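Local coordinates for acetylserotonin O-methyltransferase (Homo sapiens, PDB 4A6D), which catalyses the last step of melatonin synthesis, transferring a methyl group from S-adenosylmethionine to N-acetylserotonin, and works as a homodimer, at residues Q155-L160 / V215-Q220. Numbering follows the deposited sequence.
With SAM (S-adenosylmethionine), chain D.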
loop_
_atom_site.group_PDB
_atom_site.type_symbol
_atom_site.label_atom_id
_atom_site.label_comp_id
_atom_site.label_asym_id
_atom_site.label_seq_id
_atom_site.Cartn_x
_atom_site.Cartn_y
_atom_site.Cartn_z
ATOM N N GLN A 155 -1.187 0.476 22.354
ATOM C CA GLN A 155 -1.000 0.965 20.984
ATOM C C GLN A 155 -2.342 1.231 20.282
ATOM O O GLN A 155 -2.505 2.313 19.712
ATOM C CB GLN A 155 -0.035 0.062 20.161
ATOM C CG GLN A 155 -0.035 0.286 18.634
ATOM C CD GLN A 155 0.799 1.456 18.130
ATOM O OE1 GLN A 155 1.814 1.269 17.441
ATOM N NE2 GLN A 155 0.344 2.689 18.366
ATOM N N PHE A 156 -3.304 0.286 20.359
ATOM C CA PHE A 156 -4.636 0.459 19.764
ATOM C C PHE A 156 -5.293 1.742 20.319
ATOM O O PHE A 156 -5.765 2.588 19.550
ATOM C CB PHE A 156 -5.534 -0.770 20.035
ATOM C CG PHE A 156 -6.904 -0.701 19.395
ATOM C CD1 PHE A 156 -7.088 -1.062 18.066
ATOM C CD2 PHE A 156 -8.010 -0.243 20.118
ATOM C CE1 PHE A 156 -8.354 -0.977 17.465
ATOM C CE2 PHE A 156 -9.284 -0.151 19.520
ATOM C CZ PHE A 156 -9.452 -0.532 18.200
ATOM N N MET A 157 -5.278 1.884 21.659
ATOM C CA MET A 157 -5.846 3.006 22.409
ATOM C C MET A 157 -5.208 4.339 22.075
ATOM O O MET A 157 -5.919 5.343 21.964
ATOM C CB MET A 157 -5.736 2.732 23.904
ATOM C CG MET A 157 -6.773 1.754 24.404
ATOM S SD MET A 157 -6.562 1.381 26.154
ATOM C CE MET A 157 -6.906 3.012 26.885
ATOM N N GLN A 158 -3.860 4.349 21.898
ATOM C CA GLN A 158 -3.111 5.552 21.554
ATOM C C GLN A 158 -3.443 5.927 20.114
ATOM O O GLN A 158 -3.551 7.112 19.801
ATOM C CB GLN A 158 -1.602 5.302 21.659
ATOM C CG GLN A 158 -1.004 5.160 23.061
ATOM C CD GLN A 158 0.425 4.638 22.965
ATOM O OE1 GLN A 158 0.715 3.638 22.292
ATOM N NE2 GLN A 158 1.364 5.319 23.608
ATOM N N ALA A 159 -3.608 4.909 19.245
ATOM C CA ALA A 159 -3.881 5.074 17.817
ATOM C C ALA A 159 -5.224 5.720 17.588
ATOM O O ALA A 159 -5.309 6.739 16.895
ATOM C CB ALA A 159 -3.800 3.727 17.092
ATOM N N LEU A 160 -6.261 5.168 18.216
ATOM C CA LEU A 160 -7.633 5.661 18.091
ATOM C C LEU A 160 -7.933 7.068 18.600
ATOM O O LEU A 160 -8.752 7.758 17.989
ATOM C CB LEU A 160 -8.673 4.606 18.516
ATOM C CG LEU A 160 -9.040 3.631 17.367
ATOM C CD1 LEU A 160 -7.949 2.593 17.108
ATOM C CD2 LEU A 160 -10.337 2.949 17.612
ATOM N N VAL A 215 -10.315 0.497 30.596
ATOM C CA VAL A 215 -10.474 1.461 31.693
ATOM C C VAL A 215 -9.193 1.545 32.566
ATOM O O VAL A 215 -8.722 2.653 32.851
ATOM C CB VAL A 215 -11.780 1.177 32.487
ATOM C CG1 VAL A 215 -11.880 2.020 33.759
ATOM C CG2 VAL A 215 -13.007 1.389 31.594
ATOM N N TRP A 216 -8.592 0.373 32.895
ATOM C CA TRP A 216 -7.384 0.252 33.709
ATOM C C TRP A 216 -6.218 0.889 32.984
ATOM O O TRP A 216 -5.552 1.743 33.565
ATOM C CB TRP A 216 -7.129 -1.217 34.090
ATOM C CG TRP A 216 -5.944 -1.465 34.989
ATOM C CD1 TRP A 216 -4.699 -1.869 34.603
ATOM C CD2 TRP A 216 -5.921 -1.412 36.426
ATOM N NE1 TRP A 216 -3.898 -2.065 35.708
ATOM C CE2 TRP A 216 -4.617 -1.772 36.839
ATOM C CE3 TRP A 216 -6.879 -1.093 37.409
ATOM C CZ2 TRP A 216 -4.242 -1.815 38.193
ATOM C CZ3 TRP A 216 -6.511 -1.154 38.752
ATOM C CH2 TRP A 216 -5.205 -1.499 39.132
ATOM N N THR A 217 -6.033 0.549 31.691
ATOM C CA THR A 217 -4.985 1.107 30.821
ATOM C C THR A 217 -5.146 2.633 30.670
ATOM O O THR A 217 -4.146 3.356 30.732
ATOM C CB THR A 217 -4.976 0.387 29.459
ATOM O OG1 THR A 217 -4.822 -1.013 29.663
ATOM C CG2 THR A 217 -3.876 0.873 28.548
ATOM N N ALA A 218 -6.395 3.111 30.480
ATOM C CA ALA A 218 -6.720 4.533 30.344
ATOM C C ALA A 218 -6.277 5.330 31.575
ATOM O O ALA A 218 -5.628 6.363 31.425
ATOM C CB ALA A 218 -8.209 4.724 30.091
ATOM N N LYS A 219 -6.568 4.817 32.783
ATOM C CA LYS A 219 -6.193 5.467 34.042
ATOM C C LYS A 219 -4.685 5.394 34.316
ATOM O O LYS A 219 -4.122 6.336 34.868
ATOM C CB LYS A 219 -7.022 4.912 35.206
ATOM C CG LYS A 219 -8.509 5.215 35.048
ATOM C CD LYS A 219 -9.371 4.578 36.126
ATOM C CE LYS A 219 -9.824 5.575 37.165
ATOM N NZ LYS A 219 -10.801 6.555 36.616
ATOM N N GLN A 220 -4.033 4.306 33.881
ATOM C CA GLN A 220 -2.596 4.085 34.066
ATOM C C GLN A 220 -1.694 4.866 33.104
ATOM O O GLN A 220 -0.550 5.149 33.457
ATOM C CB GLN A 220 -2.259 2.590 33.964
ATOM C CG GLN A 220 -2.623 1.771 35.202
ATOM C CD GLN A 220 -2.001 0.388 35.205
ATOM O OE1 GLN A 220 -1.698 -0.173 36.265
ATOM N NE2 GLN A 220 -1.826 -0.222 34.028
HETATM N N SAM D . -14.957 5.439 20.769
HETATM C CA SAM D . -13.493 5.347 20.575
HETATM C C SAM D . -12.889 6.130 19.391
HETATM O O SAM D . -13.597 6.339 18.428
HETATM O OXT SAM D . -11.694 6.566 19.369
HETATM C CB SAM D . -13.151 3.879 20.549
HETATM C CG SAM D . -13.650 3.153 19.294
HETATM S SD SAM D . -13.050 1.426 19.366
HETATM C CE SAM D . -13.275 0.940 17.705
HETATM C "C5'" SAM D . -14.481 0.501 20.013
HETATM C "C4'" SAM D . -14.401 0.640 21.541
HETATM O "O4'" SAM D . -15.450 -0.174 22.035
HETATM C "C3'" SAM D . -13.052 0.077 22.133
HETATM O "O3'" SAM D . -12.444 1.020 23.031
HETATM C "C2'" SAM D . -13.514 -1.258 22.803
HETATM O "O2'" SAM D . -12.780 -1.723 23.936
HETATM C "C1'" SAM D . -14.960 -0.900 23.192
HETATM N N9 SAM D . -15.805 -2.094 23.406
HETATM C C8 SAM D . -15.889 -3.211 22.579
HETATM N N7 SAM D . -16.740 -4.063 23.068
HETATM C C5 SAM D . -17.223 -3.585 24.281
HETATM C C6 SAM D . -18.118 -4.043 25.267
HETATM N N6 SAM D . -18.771 -5.212 25.064
HETATM N N1 SAM D . -18.393 -3.245 26.360
HETATM C C2 SAM D . -17.749 -2.088 26.564
HETATM N N3 SAM D . -16.882 -1.635 25.646
HETATM C C4 SAM D . -16.636 -2.294 24.496
#
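Met157 reaches from its helix to Thr217 and Ala218 and carries this side of the contact alone. Its chain runs straight through chi2 (177°) and then bends at chi3 (65°), which brings CE round toward Ala218. SD lies 3.6 Å from Thr217 CG2. CE is 3.6 Å from Ala218 N. A long, flexible, apolar chain suits this small interface of 115 Å², bridging two backbones whose nearest CA atoms, of Met157 and Ala218, are 8.1 Å apart; the small Ala218 lets the methyl settle near the backbone. Thr217 offers CG2 to the sulfur, while its OG1 is satisfied by a hydrogen bond to the carbonyl of Glu213 one turn earlier. With Met157 cut back to an alanine, the methyls of Thr217 and Ala218 would probably lose their cover from 155-160, opening a gap between the helices. Trp216, Lys219 and Gln220 belong to the exposed, looser side of their helix and do not meet 155-160. On the Met157 helix, the Phe156 ring turns its edge to the sulfonium of S-adenosylmethionine, with Leu160 CD1 over one face. In the Rossmann-like methyltransferase domain, Gln155, Gln158 and Ala159 touch helix 103-117, while Met157 meets helix 212-221, whose Val215 and Ala218 rest on strand 230-234.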